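Local coordinates for protein C-type lectin domain family 4, member a4 (PDB 3VYK) that binds N-glycans through a calcium ion in its C-type lectin domain and probably acts as a pattern recognition receptor of the dendritic cell surface, at residues K8-I17 with A46-L55; I17-S28 with G60-A68. One frame throughout, in Å; residues are numbered along the deposited sequence.

How the contacts relate
Contact 1 packs the hairpin of strands 8-10 and 13-19 against helix 45-53 near the surface of the domain, and contact 2 lays the following chain, through a corner into helix 25-34, against strand 61-67 in its interior. Ile17 belongs to both, and Leu55 of contact 1 touches the Tyr61 ring of contact 2, so the two contacts adjoin. Along the chain the segments alternate. The chemistry differs with depth: contact 1 rests on stacked phenyl rings with a water at its edge and no clear direct hydrogen bond, whereas the mostly buried contact 2 adds two direct hydrogen bonds to an edge-to-face aromatic pair.

Contact 1 of 2, residues K8-I17 with A46-L55; sequences KPFVSHCYFI and AEQDFITSNL
Phe10 and Phe50 lie flat against each other in an offset stack, ring centroids 4.5 Å apart and planes 20° from parallel. The two side chains run in opposite directions, and each ring therefore sits over the root of the other: Phe10 CB lies over the Phe50 ring, 3.6 Å from its centroid, a CH-pi contact, and Phe50 CB lies likewise over the Phe10 ring. In both residues CG is anti to the backbone N (chi1 -177° and 171°), which sends the rings across the gap past one another. Val11 CG2 covers the other face of Phe10, while Glu47 CG meets its edge 3.8 Å from CE2. The far end of the Phe50 ring pushes into a hollow of the hairpin: Phe50 CZ approaches Pro9 O at 3.4 Å, Lys8 CB lies at the edge, and Tyr15 CD2 meets Phe50 CE1 at 3.7 Å, the two rings meeting obliquely. This aromatic cluster joins the N-terminal β-hairpin of the long-form C-type lectin fold, closed by a type II' turn from Phe10 to His13, to the second helix of the domain. Toward the end of the helix segment, Ile17 CD1 rests against both Asn54 CB and Leu55 CD2, 3.9 Å from the latter. Ile51 CD1 fills in beside Tyr15. Beside Glu47 a water spans Tyr15 OH and Glu47 OE1, 2.7 Å from each, donating a hydrogen bond to the carboxylate. The Glu47 carboxylate is also held from its own side of the contact, by Ser44 OG on OE2 and His43 N on OE1.

Contact 2 of 2, residues I17-S28 with G60-A68; sequences ILNDSKASWNES and GYFIGLLDA
Trp25 turns its five-membered ring edge-on to the face of Phe62, with planes at 85° and CD1 3.6 Å from Phe62 CD1. Its CB stands over the same phenyl face, 11° off the ring normal, and Ala23 O meets the edge of that ring 3.4 Å from CE2. A chi1 of -173° swings the indole away from its own backbone N and along strand 61-67, to where the chain turns a corner at Gly64. There NE1 donates to Ile63 O at 3.1 Å, the acceptor lying almost in the indole plane. Leu66 covers one indole face, its CD2 3.8 Å from the centroid of the six-membered ring. On either side of Trp25 in the chain, Ser24 and Glu27 form a capping box at the start of helix 25-34; Ser24 O takes both Ser28 N and Ser28 OG, from opposite faces of its plane. At the far end Ile17 CG2 packs on Tyr61 CE1 at 3.6 Å, and Asn19 ND2 donates to Tyr61 OH at 3.0 Å from near the plane of the ring. The main polar partner of that hydroxyl is Asn56 N. His121, part of the glycan pocket, meets Phe62 edge-to-face, and the Phe62 side chain lies about 7 Å from a bound N-acetylglucosamine. The arrangement, a first helix packed by its leading tryptophan against a central strand behind the sugar site, belongs to the core of the C-type lectin fold.

Contact 1 of 2, residues K8-I17 with A46-L55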
loop_
_atom_site.group_PDB
_atom_site.type_symbol
_atom_site.label_atom_id
_atom_site.label_comp_id
_atom_site.label_asym_id
_atom_site.label_seq_id
_atom_site.Cartn_x
_atom_site.Cartn_y
_atom_site.Cartn_z
ATOM N N LYS A 8 -12.834 -4.990 -5.238
ATOM C CA LYS A 8 -13.757 -4.109 -4.509
ATOM C C LYS A 8 -13.753 -2.691 -5.084
ATOM O O LYS A 8 -12.683 -2.106 -5.275
ATOM C CB LYS A 8 -13.389 -4.052 -3.017
ATOM C CG LYS A 8 -13.535 -5.358 -2.234
ATOM C CD LYS A 8 -14.996 -5.675 -1.946
ATOM C CE LYS A 8 -15.148 -6.767 -0.901
ATOM N NZ LYS A 8 -15.219 -6.246 0.491
ATOM N N PRO A 9 -14.940 -2.128 -5.369
ATOM C CA PRO A 9 -15.000 -0.775 -5.911
ATOM C C PRO A 9 -14.945 0.296 -4.842
ATOM O O PRO A 9 -15.493 0.131 -3.754
ATOM C CB PRO A 9 -16.362 -0.737 -6.600
ATOM C CG PRO A 9 -17.199 -1.658 -5.778
ATOM C CD PRO A 9 -16.278 -2.751 -5.306
ATOM N N PHE A 10 -14.296 1.405 -5.176
ATOM C CA PHE A 10 -14.356 2.586 -4.334
ATOM C C PHE A 10 -14.223 3.780 -5.245
ATOM O O PHE A 10 -13.125 4.099 -5.725
ATOM C CB PHE A 10 -13.279 2.559 -3.236
ATOM C CG PHE A 10 -13.338 3.730 -2.292
ATOM C CD1 PHE A 10 -14.370 3.848 -1.363
ATOM C CD2 PHE A 10 -12.346 4.705 -2.309
ATOM C CE1 PHE A 10 -14.415 4.926 -0.482
ATOM C CE2 PHE A 10 -12.393 5.784 -1.435
ATOM C CZ PHE A 10 -13.424 5.892 -0.520
ATOM N N VAL A 11 -15.372 4.417 -5.478
ATOM C CA VAL A 11 -15.508 5.592 -6.358
ATOM C C VAL A 11 -14.966 5.279 -7.761
ATOM O O VAL A 11 -15.579 4.497 -8.475
ATOM C CB VAL A 11 -14.967 6.900 -5.720
ATOM C CG1 VAL A 11 -15.466 8.121 -6.483
ATOM C CG2 VAL A 11 -15.426 7.007 -4.270
ATOM N N SER A 12 -13.818 5.843 -8.131
ATOM C CA SER A 12 -13.293 5.692 -9.488
ATOM C C SER A 12 -12.340 4.510 -9.673
ATOM O O SER A 12 -11.885 4.270 -10.787
ATOM C CB SER A 12 -12.584 6.977 -9.916
ATOM O OG SER A 12 -11.507 7.275 -9.045
ATOM N N HIS A 13 -12.044 3.773 -8.601
ATOM C CA HIS A 13 -11.070 2.680 -8.668
ATOM C C HIS A 13 -11.603 1.340 -8.222
ATOM O O HIS A 13 -12.633 1.244 -7.532
ATOM C CB HIS A 13 -9.841 2.998 -7.822
ATOM C CG HIS A 13 -9.019 4.149 -8.328
ATOM N ND1 HIS A 13 -9.194 5.411 -7.882
ATOM C CD2 HIS A 13 -7.981 4.196 -9.254
ATOM C CE1 HIS A 13 -8.314 6.228 -8.498
ATOM N NE2 HIS A 13 -7.577 5.485 -9.342
ATOM N N CYS A 14 -10.886 0.293 -8.629
ATOM C CA CYS A 14 -11.078 -1.077 -8.152
ATOM C C CYS A 14 -9.848 -1.518 -7.371
ATOM O O CYS A 14 -8.708 -1.223 -7.761
ATOM C CB CYS A 14 -11.269 -2.040 -9.328
ATOM S SG CYS A 14 -12.666 -1.644 -10.398
ATOM N N TYR A 15 -10.090 -2.256 -6.290
ATOM C CA TYR A 15 -9.030 -2.678 -5.364
ATOM C C TYR A 15 -9.001 -4.191 -5.211
ATOM O O TYR A 15 -10.036 -4.837 -5.121
ATOM C CB TYR A 15 -9.229 -1.998 -4.004
ATOM C CG TYR A 15 -9.129 -0.499 -4.100
ATOM C CD1 TYR A 15 -7.948 0.153 -3.788
ATOM C CD2 TYR A 15 -10.215 0.271 -4.533
ATOM C CE1 TYR A 15 -7.841 1.532 -3.895
ATOM C CE2 TYR A 15 -10.118 1.642 -4.656
ATOM C CZ TYR A 15 -8.937 2.276 -4.321
ATOM O OH TYR A 15 -8.834 3.642 -4.440
ATOM N N PHE A 16 -7.797 -4.750 -5.169
ATOM C CA PHE A 16 -7.628 -6.190 -4.985
ATOM C C PHE A 16 -6.708 -6.419 -3.801
ATOM O O PHE A 16 -5.605 -5.861 -3.747
ATOM C CB PHE A 16 -7.032 -6.836 -6.237
ATOM C CG PHE A 16 -7.006 -8.339 -6.184
ATOM C CD1 PHE A 16 -8.145 -9.077 -6.472
ATOM C CD2 PHE A 16 -5.838 -9.014 -5.839
ATOM C CE1 PHE A 16 -8.124 -10.465 -6.418
ATOM C CE2 PHE A 16 -5.809 -10.403 -5.782
ATOM C CZ PHE A 16 -6.954 -11.126 -6.069
ATOM N N ILE A 17 -7.167 -7.236 -2.859
ATOM C CA ILE A 17 -6.401 -7.548 -1.667
ATOM C C ILE A 17 -5.676 -8.859 -1.921
ATOM O O ILE A 17 -6.304 -9.918 -2.006
ATOM C CB ILE A 17 -7.304 -7.663 -0.413
ATOM C CG1 ILE A 17 -8.278 -6.474 -0.310
ATOM C CG2 ILE A 17 -6.455 -7.871 0.841
ATOM C CD1 ILE A 17 -7.632 -5.101 -0.184
ATOM N N ALA A 46 -10.322 8.815 3.412
ATOM C CA ALA A 46 -11.401 7.972 2.900
ATOM C C ALA A 46 -10.843 6.732 2.222
ATOM O O ALA A 46 -11.298 5.639 2.503
ATOM C CB ALA A 46 -12.305 8.744 1.948
ATOM N N GLU A 47 -9.853 6.911 1.348
ATOM C CA GLU A 47 -9.206 5.768 0.703
ATOM C C GLU A 47 -8.502 4.869 1.715
ATOM O O GLU A 47 -8.677 3.654 1.672
ATOM C CB GLU A 47 -8.199 6.222 -0.346
ATOM C CG GLU A 47 -8.810 6.903 -1.555
ATOM C CD GLU A 47 -7.782 7.740 -2.262
ATOM O OE1 GLU A 47 -6.763 7.176 -2.691
ATOM O OE2 GLU A 47 -7.986 8.975 -2.350
ATOM N N GLN A 48 -7.704 5.467 2.606
ATOM C CA GLN A 48 -7.034 4.713 3.673
ATOM C C GLN A 48 -8.022 3.849 4.473
ATOM O O GLN A 48 -7.809 2.653 4.626
ATOM C CB GLN A 48 -6.277 5.664 4.606
ATOM C CG GLN A 48 -5.681 4.991 5.837
ATOM C CD GLN A 48 -4.403 4.230 5.551
ATOM O OE1 GLN A 48 -3.884 4.246 4.436
ATOM N NE2 GLN A 48 -3.893 3.552 6.578
ATOM N N ASP A 49 -9.113 4.459 4.954
ATOM C CA ASP A 49 -10.099 3.740 5.760
ATOM C C ASP A 49 -10.876 2.682 4.957
ATOM O O ASP A 49 -11.221 1.620 5.487
ATOM C CB ASP A 49 -11.076 4.721 6.419
ATOM C CG ASP A 49 -10.453 5.517 7.554
ATOM O OD1 ASP A 49 -9.372 5.153 8.048
ATOM O OD2 ASP A 49 -11.050 6.524 7.972
ATOM N N PHE A 50 -11.144 2.966 3.684
ATOM C CA PHE A 50 -11.736 1.960 2.806
ATOM C C PHE A 50 -10.804 0.750 2.702
ATOM O O PHE A 50 -11.234 -0.392 2.846
ATOM C CB PHE A 50 -12.054 2.513 1.409
ATOM C CG PHE A 50 -12.451 1.434 0.432
ATOM C CD1 PHE A 50 -11.507 0.855 -0.426
ATOM C CD2 PHE A 50 -13.764 0.958 0.408
ATOM C CE1 PHE A 50 -11.878 -0.158 -1.297
ATOM C CE2 PHE A 50 -14.130 -0.043 -0.458
ATOM C CZ PHE A 50 -13.189 -0.611 -1.303
ATOM N N ILE A 51 -9.526 1.012 2.446
ATOM C CA ILE A 51 -8.571 -0.074 2.269
ATOM C C ILE A 51 -8.456 -0.905 3.543
ATOM O O ILE A 51 -8.586 -2.138 3.488
ATOM C CB ILE A 51 -7.198 0.450 1.810
ATOM C CG1 ILE A 51 -7.288 0.986 0.375
ATOM C CG2 ILE A 51 -6.136 -0.646 1.916
ATOM C CD1 ILE A 51 -6.198 1.977 0.026
ATOM N N THR A 52 -8.263 -0.259 4.689
ATOM C CA THR A 52 -8.055 -1.037 5.919
ATOM C C THR A 52 -9.276 -1.855 6.351
ATOM O O THR A 52 -9.125 -2.903 6.971
ATOM C CB THR A 52 -7.513 -0.191 7.088
ATOM O OG1 THR A 52 -8.492 0.774 7.489
ATOM C CG2 THR A 52 -6.219 0.493 6.694
ATOM N N SER A 53 -10.474 -1.394 6.000
ATOM C CA SER A 53 -11.691 -2.161 6.280
ATOM C C SER A 53 -11.662 -3.546 5.629
ATOM O O SER A 53 -12.341 -4.465 6.093
ATOM C CB SER A 53 -12.937 -1.380 5.827
ATOM O OG SER A 53 -13.194 -1.555 4.451
ATOM N N ASN A 54 -10.878 -3.671 4.559
ATOM C CA ASN A 54 -10.774 -4.888 3.758
ATOM C C ASN A 54 -9.586 -5.796 4.108
ATOM O O ASN A 54 -9.367 -6.807 3.438
ATOM C CB ASN A 54 -10.717 -4.508 2.276
ATOM C CG ASN A 54 -12.064 -4.076 1.737
ATOM O OD1 ASN A 54 -12.358 -2.883 1.624
ATOM N ND2 ASN A 54 -12.895 -5.049 1.405
ATOM N N LEU A 55 -8.833 -5.441 5.147
ATOM C CA LEU A 55 -7.576 -6.133 5.464
ATOM C C LEU A 55 -7.646 -7.030 6.692
ATOM O O LEU A 55 -8.429 -6.793 7.614
ATOM C CB LEU A 55 -6.455 -5.110 5.670
ATOM C CG LEU A 55 -6.154 -4.118 4.551
ATOM C CD1 LEU A 55 -5.009 -3.223 4.987
ATOM C CD2 LEU A 55 -5.842 -4.798 3.224
HETATM O O HOH W 1 -6.520 4.564 -3.361
#

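Contact 2 of 2, residues I17-S28 with G60-A68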
loop_
_atom_site.group_PDB
_atom_site.type_symbol
_atom_site.label_atom_id
_atom_site.label_comp_id
_atom_site.label_asym_id
_atom_site.label_seq_id
_atom_site.Cartn_x
_atom_site.Cartn_y
_atom_site.Cartn_z
ATOM N N ILE A 17 -7.167 -7.236 -2.859
ATOM C CA ILE A 17 -6.401 -7.548 -1.667
ATOM C C ILE A 17 -5.676 -8.859 -1.921
ATOM O O ILE A 17 -6.304 -9.918 -2.006
ATOM C CB ILE A 17 -7.304 -7.663 -0.413
ATOM C CG1 ILE A 17 -8.278 -6.474 -0.310
ATOM C CG2 ILE A 17 -6.455 -7.871 0.841
ATOM C CD1 ILE A 17 -7.632 -5.101 -0.184
ATOM N N LEU A 18 -4.359 -8.773 -2.075
ATOM C CA LEU A 18 -3.543 -9.926 -2.432
ATOM C C LEU A 18 -3.182 -10.685 -1.159
ATOM O O LEU A 18 -2.164 -10.400 -0.514
ATOM C CB LEU A 18 -2.298 -9.468 -3.201
ATOM C CG LEU A 18 -1.747 -10.372 -4.301
ATOM C CD1 LEU A 18 -0.777 -9.601 -5.180
ATOM C CD2 LEU A 18 -1.084 -11.603 -3.705
ATOM N N ASN A 19 -4.047 -11.637 -0.810
ATOM C CA ASN A 19 -3.984 -12.406 0.431
ATOM C C ASN A 19 -3.428 -13.822 0.256
ATOM O O ASN A 19 -3.033 -14.445 1.240
ATOM C CB ASN A 19 -5.389 -12.546 1.040
ATOM C CG ASN A 19 -5.817 -11.339 1.854
ATOM O OD1 ASN A 19 -7.007 -11.031 1.927
ATOM N ND2 ASN A 19 -4.861 -10.670 2.492
ATOM N N ASP A 20 -3.423 -14.332 -0.974
ATOM C CA ASP A 20 -3.183 -15.772 -1.199
ATOM C C ASP A 20 -1.709 -16.177 -1.121
ATOM O O ASP A 20 -1.381 -17.368 -1.037
ATOM C CB ASP A 20 -3.850 -16.262 -2.501
ATOM C CG ASP A 20 -3.057 -15.918 -3.765
ATOM O OD1 ASP A 20 -1.956 -15.326 -3.686
ATOM O OD2 ASP A 20 -3.548 -16.261 -4.863
ATOM N N SER A 21 -0.832 -15.178 -1.142
ATOM C CA SER A 21 0.608 -15.399 -1.073
ATOM C C SER A 21 1.319 -14.117 -0.658
ATOM O O SER A 21 0.727 -13.031 -0.676
ATOM C CB SER A 21 1.146 -15.885 -2.425
ATOM O OG SER A 21 0.801 -14.992 -3.467
ATOM N N LYS A 22 2.582 -14.261 -0.269
ATOM C CA LYS A 22 3.435 -13.125 0.069
ATOM C C LYS A 22 4.567 -13.003 -0.939
ATOM O O LYS A 22 4.956 -13.982 -1.588
ATOM C CB LYS A 22 3.996 -13.262 1.483
ATOM C CG LYS A 22 2.950 -13.248 2.585
ATOM C CD LYS A 22 3.605 -13.427 3.942
ATOM C CE LYS A 22 2.569 -13.588 5.039
ATOM N NZ LYS A 22 3.213 -13.992 6.318
ATOM N N ALA A 23 5.088 -11.789 -1.075
ATOM C CA ALA A 23 6.135 -11.504 -2.042
ATOM C C ALA A 23 6.836 -10.223 -1.633
ATOM O O ALA A 23 6.273 -9.416 -0.879
ATOM C CB ALA A 23 5.543 -11.357 -3.438
ATOM N N SER A 24 8.056 -10.041 -2.132
ATOM C CA SER A 24 8.776 -8.774 -1.994
ATOM C C SER A 24 8.019 -7.620 -2.654
ATOM O O SER A 24 7.039 -7.828 -3.375
ATOM C CB SER A 24 10.156 -8.887 -2.637
ATOM O OG SER A 24 10.033 -8.917 -4.054
ATOM N N TRP A 25 8.481 -6.396 -2.419
ATOM C CA TRP A 25 7.841 -5.243 -3.044
ATOM C C TRP A 25 7.859 -5.340 -4.554
ATOM O O TRP A 25 6.820 -5.192 -5.200
ATOM C CB TRP A 25 8.457 -3.938 -2.562
ATOM C CG TRP A 25 7.687 -2.751 -3.075
ATOM C CD1 TRP A 25 6.657 -2.062 -2.435
ATOM C CD2 TRP A 25 7.836 -2.102 -4.374
ATOM N NE1 TRP A 25 6.192 -1.048 -3.225
ATOM C CE2 TRP A 25 6.855 -1.020 -4.405
ATOM C CE3 TRP A 25 8.670 -2.294 -5.476
ATOM C CZ2 TRP A 25 6.710 -0.192 -5.508
ATOM C CZ3 TRP A 25 8.519 -1.449 -6.581
ATOM C CH2 TRP A 25 7.564 -0.420 -6.592
ATOM N N ASN A 26 9.031 -5.600 -5.131
ATOM C CA ASN A 26 9.144 -5.677 -6.590
ATOM C C ASN A 26 8.281 -6.798 -7.189
ATOM O O ASN A 26 7.605 -6.590 -8.195
ATOM C CB ASN A 26 10.615 -5.764 -7.030
ATOM C CG ASN A 26 11.264 -4.392 -7.165
ATOM O OD1 ASN A 26 11.000 -3.648 -8.114
ATOM N ND2 ASN A 26 12.119 -4.055 -6.222
ATOM N N GLU A 27 8.275 -7.961 -6.542
ATOM C CA GLU A 27 7.452 -9.081 -6.997
ATOM C C GLU A 27 5.959 -8.754 -6.880
ATOM O O GLU A 27 5.169 -9.129 -7.748
ATOM C CB GLU A 27 7.789 -10.359 -6.224
ATOM C CG GLU A 27 9.148 -10.965 -6.552
ATOM C CD GLU A 27 9.603 -11.991 -5.522
ATOM O OE1 GLU A 27 9.062 -12.025 -4.388
ATOM O OE2 GLU A 27 10.525 -12.773 -5.846
ATOM N N SER A 28 5.585 -8.046 -5.813
ATOM C CA SER A 28 4.201 -7.597 -5.606
ATOM C C SER A 28 3.740 -6.634 -6.689
ATOM O O SER A 28 2.632 -6.771 -7.222
ATOM C CB SER A 28 4.053 -6.939 -4.229
ATOM O OG SER A 28 4.286 -7.881 -3.203
ATOM N N GLY A 60 0.503 -7.794 6.886
ATOM C CA GLY A 60 1.014 -6.508 6.393
ATOM C C GLY A 60 0.885 -6.419 4.889
ATOM O O GLY A 60 1.041 -7.416 4.176
ATOM N N TYR A 61 0.619 -5.213 4.389
ATOM C CA TYR A 61 0.298 -5.043 2.977
ATOM C C TYR A 61 1.131 -3.946 2.341
ATOM O O TYR A 61 1.044 -2.780 2.744
ATOM C CB TYR A 61 -1.198 -4.713 2.811
ATOM C CG TYR A 61 -2.121 -5.783 3.358
ATOM C CD1 TYR A 61 -2.696 -6.713 2.505
ATOM C CD2 TYR A 61 -2.421 -5.853 4.726
ATOM C CE1 TYR A 61 -3.542 -7.707 2.997
ATOM C CE2 TYR A 61 -3.263 -6.842 5.229
ATOM C CZ TYR A 61 -3.821 -7.759 4.348
ATOM O OH TYR A 61 -4.666 -8.752 4.812
ATOM N N PHE A 62 1.927 -4.304 1.335
ATOM C CA PHE A 62 2.689 -3.314 0.583
ATOM C C PHE A 62 1.759 -2.337 -0.116
ATOM O O PHE A 62 0.709 -2.733 -0.665
ATOM C CB PHE A 62 3.577 -3.977 -0.476
ATOM C CG PHE A 62 4.894 -4.471 0.048
ATOM C CD1 PHE A 62 5.783 -3.601 0.680
ATOM C CD2 PHE A 62 5.263 -5.795 -0.136
ATOM C CE1 PHE A 62 7.010 -4.045 1.164
ATOM C CE2 PHE A 62 6.491 -6.243 0.335
ATOM C CZ PHE A 62 7.363 -5.375 0.981
ATOM N N ILE A 63 2.167 -1.072 -0.093
ATOM C CA ILE A 63 1.525 -0.027 -0.897
ATOM C C ILE A 63 2.537 0.545 -1.876
ATOM O O ILE A 63 3.719 0.192 -1.825
ATOM C CB ILE A 63 0.890 1.066 -0.008
ATOM C CG1 ILE A 63 1.961 1.877 0.735
ATOM C CG2 ILE A 63 -0.112 0.427 0.943
ATOM C CD1 ILE A 63 1.430 3.048 1.555
ATOM N N GLY A 64 2.095 1.421 -2.769
ATOM C CA GLY A 64 2.958 1.938 -3.826
ATOM C C GLY A 64 3.780 3.162 -3.463
ATOM O O GLY A 64 3.911 4.071 -4.279
ATOM N N LEU A 65 4.333 3.182 -2.246
ATOM C CA LEU A 65 5.077 4.333 -1.737
ATOM C C LEU A 65 6.521 3.924 -1.502
ATOM O O LEU A 65 6.774 2.912 -0.849
ATOM C CB LEU A 65 4.446 4.828 -0.424
ATOM C CG LEU A 65 4.948 6.170 0.107
ATOM C CD1 LEU A 65 4.653 7.305 -0.868
ATOM C CD2 LEU A 65 4.350 6.466 1.481
ATOM N N LEU A 66 7.452 4.717 -2.022
ATOM C CA LEU A 66 8.884 4.397 -1.956
ATOM C C LEU A 66 9.724 5.577 -1.505
ATOM O O LEU A 66 9.429 6.705 -1.847
ATOM C CB LEU A 66 9.384 3.982 -3.334
ATOM C CG LEU A 66 8.716 2.766 -3.964
ATOM C CD1 LEU A 66 9.142 2.654 -5.415
ATOM C CD2 LEU A 66 9.067 1.505 -3.198
ATOM N N ASP A 67 10.791 5.304 -0.765
ATOM C CA ASP A 67 11.738 6.345 -0.391
ATOM C C ASP A 67 12.753 6.513 -1.518
ATOM O O ASP A 67 13.655 5.687 -1.667
ATOM C CB ASP A 67 12.454 5.968 0.908
ATOM C CG ASP A 67 13.424 7.032 1.384
ATOM O OD1 ASP A 67 13.644 8.038 0.673
ATOM O OD2 ASP A 67 13.956 6.875 2.498
ATOM N N ALA A 68 12.612 7.593 -2.292
ATOM C CA ALA A 68 13.484 7.849 -3.437
ATOM C C ALA A 68 14.905 8.236 -3.032
ATOM O O ALA A 68 15.804 8.301 -3.878
ATOM C CB ALA A 68 12.884 8.929 -4.325
#